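Local coordinates for superoxide dismutase (Anaplasma phagocytophilum, PDB 3JS4), which probably converts superoxide radicals into molecular oxygen and hydrogen peroxide by alternately reducing and oxidising an active-site iron ion, at residues D205-E209 and H210-W214. Sequence-based numbering, arbitrary orientation.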
loop_
_atom_site.group_PDB
_atom_site.type_symbol
_atom_site.label_atom_id
_atom_site.label_comp_id
_atom_site.label_asym_id
_atom_site.label_seq_id
_atom_site.Cartn_x
_atom_site.Cartn_y
_atom_site.Cartn_z
ATOM N N ASP A 205 14.017 6.830 0.475
ATOM C CA ASP A 205 14.344 8.183 0.912
ATOM C C ASP A 205 13.405 9.192 0.297
ATOM O O ASP A 205 12.862 10.041 1.002
ATOM C CB ASP A 205 15.783 8.557 0.571
ATOM C CG ASP A 205 16.807 7.784 1.382
ATOM O OD1 ASP A 205 16.438 7.088 2.355
ATOM O OD2 ASP A 205 18.005 7.890 1.036
ATOM N N VAL A 206 13.211 9.082 -1.016
ATOM C CA VAL A 206 12.330 9.966 -1.742
ATOM C C VAL A 206 10.870 9.825 -1.272
ATOM O O VAL A 206 10.152 10.826 -1.119
ATOM C CB VAL A 206 12.463 9.726 -3.249
ATOM C CG1 VAL A 206 11.307 10.346 -3.982
ATOM C CG2 VAL A 206 13.780 10.301 -3.752
ATOM N N PHE A 207 10.436 8.582 -1.035
ATOM C CA PHE A 207 9.082 8.352 -0.522
ATOM C C PHE A 207 8.804 9.125 0.791
ATOM O O PHE A 207 7.780 9.824 0.940
ATOM C CB PHE A 207 8.850 6.846 -0.310
ATOM C CG PHE A 207 7.433 6.496 0.117
ATOM C CD1 PHE A 207 6.444 6.257 -0.838
ATOM C CD2 PHE A 207 7.101 6.402 1.465
ATOM C CE1 PHE A 207 5.117 5.911 -0.470
ATOM C CE2 PHE A 207 5.770 6.074 1.860
ATOM C CZ PHE A 207 4.786 5.823 0.889
ATOM N N LEU A 208 9.709 8.994 1.744
ATOM C CA LEU A 208 9.546 9.646 3.043
ATOM C C LEU A 208 9.711 11.153 2.925
ATOM O O LEU A 208 9.083 11.918 3.671
ATOM C CB LEU A 208 10.578 9.088 4.036
ATOM C CG LEU A 208 10.323 7.646 4.518
ATOM C CD1 LEU A 208 11.578 7.088 5.199
ATOM C CD2 LEU A 208 9.102 7.575 5.463
ATOM N N GLU A 209 10.582 11.583 2.007
ATOM C CA GLU A 209 10.946 13.002 1.912
ATOM C C GLU A 209 9.903 13.847 1.186
ATOM O O GLU A 209 9.700 15.014 1.548
ATOM C CB GLU A 209 12.325 13.176 1.248
ATOM C CG GLU A 209 13.481 13.017 2.250
ATOM C CD GLU A 209 14.831 12.755 1.601
ATOM O OE1 GLU A 209 15.022 13.126 0.423
ATOM O OE2 GLU A 209 15.712 12.174 2.268
ATOM N N HIS A 210 9.263 13.256 0.169
ATOM C CA HIS A 210 8.419 14.013 -0.760
ATOM C C HIS A 210 7.093 13.383 -1.178
ATOM O O HIS A 210 6.305 14.053 -1.835
ATOM C CB HIS A 210 9.223 14.413 -2.010
ATOM C CG HIS A 210 10.326 15.384 -1.717
ATOM N ND1 HIS A 210 10.084 16.691 -1.353
ATOM C CD2 HIS A 210 11.673 15.229 -1.687
ATOM C CE1 HIS A 210 11.234 17.303 -1.119
ATOM N NE2 HIS A 210 12.212 16.447 -1.331
ATOM N N LEU A 211 6.833 12.130 -0.786
ATOM C CA LEU A 211 5.623 11.424 -1.253
ATOM C C LEU A 211 4.573 11.068 -0.196
ATOM O O LEU A 211 3.384 11.267 -0.446
ATOM C CB LEU A 211 5.994 10.172 -2.045
ATOM C CG LEU A 211 6.725 10.412 -3.382
ATOM C CD1 LEU A 211 7.252 9.066 -3.888
ATOM C CD2 LEU A 211 5.822 11.050 -4.424
ATOM N N LEU A 212 4.997 10.542 0.962
ATOM C CA LEU A 212 4.050 10.009 1.958
ATOM C C LEU A 212 2.920 10.998 2.233
ATOM O O LEU A 212 3.175 12.163 2.523
ATOM C CB LEU A 212 4.746 9.673 3.291
ATOM C CG LEU A 212 3.961 9.154 4.499
ATOM C CD1 LEU A 212 3.112 7.869 4.213
ATOM C CD2 LEU A 212 4.956 8.885 5.639
ATOM N N ASN A 213 1.684 10.513 2.183
ATOM C CA ASN A 213 0.529 11.362 2.379
ATOM C C ASN A 213 0.019 11.244 3.812
ATOM O O ASN A 213 -0.726 10.309 4.159
ATOM C CB ASN A 213 -0.565 10.968 1.387
ATOM C CG ASN A 213 -1.747 11.926 1.388
ATOM O OD1 ASN A 213 -1.881 12.815 2.254
ATOM N ND2 ASN A 213 -2.619 11.755 0.397
ATOM N N TRP A 214 0.429 12.201 4.642
ATOM C CA TRP A 214 0.018 12.207 6.036
ATOM C C TRP A 214 -1.474 12.509 6.193
ATOM O O TRP A 214 -2.069 12.101 7.177
ATOM C CB TRP A 214 0.832 13.219 6.837
ATOM C CG TRP A 214 2.250 12.851 7.122
ATOM C CD1 TRP A 214 3.368 13.509 6.679
ATOM C CD2 TRP A 214 2.721 11.771 7.945
ATOM N NE1 TRP A 214 4.506 12.904 7.173
ATOM C CE2 TRP A 214 4.140 11.830 7.942
ATOM C CE3 TRP A 214 2.084 10.750 8.670
ATOM C CZ2 TRP A 214 4.933 10.908 8.634
ATOM C CZ3 TRP A 214 2.876 9.824 9.364
ATOM C CH2 TRP A 214 4.281 9.919 9.353
#
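Phe-207 O receives two backbone donors at once, Leu-211 N and Leu-212 N, late in helix 200-211. Leu-212 N, 2.9 Å from Phe-207 O, lies five residues on, and this spacing defines a wider pi-type turn; its C=O...N angle is 159°. Leu-211 N is bonded to the same oxygen, Phe-207 O, at 3.0 Å, but stands 41° out of the carbonyl plane. One residue earlier, His-210 N bonds to Val-206 O at 2.9 Å, an ordinary alpha-helical link.

Apolar contacts repeat this spacing. The Phe-207 ring, carried by a CG anti to the backbone N (chi1 -175°), crosses Leu-211 at about a right angle, with Phe-207 CD1 4.1 Å from Leu-211 CB. It crosses Leu-212 obliquely, Phe-207 CE2 lying 4.0 Å from Leu-212 CD1. More loosely, Val-206 CG1 approaches Leu-211 CD1 at 4.3 Å. Leu-212 CD2 lies 3.6 Å above the plane of the Trp-214 indole, offset toward the rim. The His-210 imidazole turns a face to the Glu-209 carbonyl carbon and stacks on Tyr-36.

Asn-213 N-caps helix 214-223, its OD1 weakly hydrogen-bonded to Asp-215 N and Phe-216 N. The arrangement is a pi-type turn leading into the N-cap of the next helix, in the C-terminal domain of an iron/manganese superoxide dismutase.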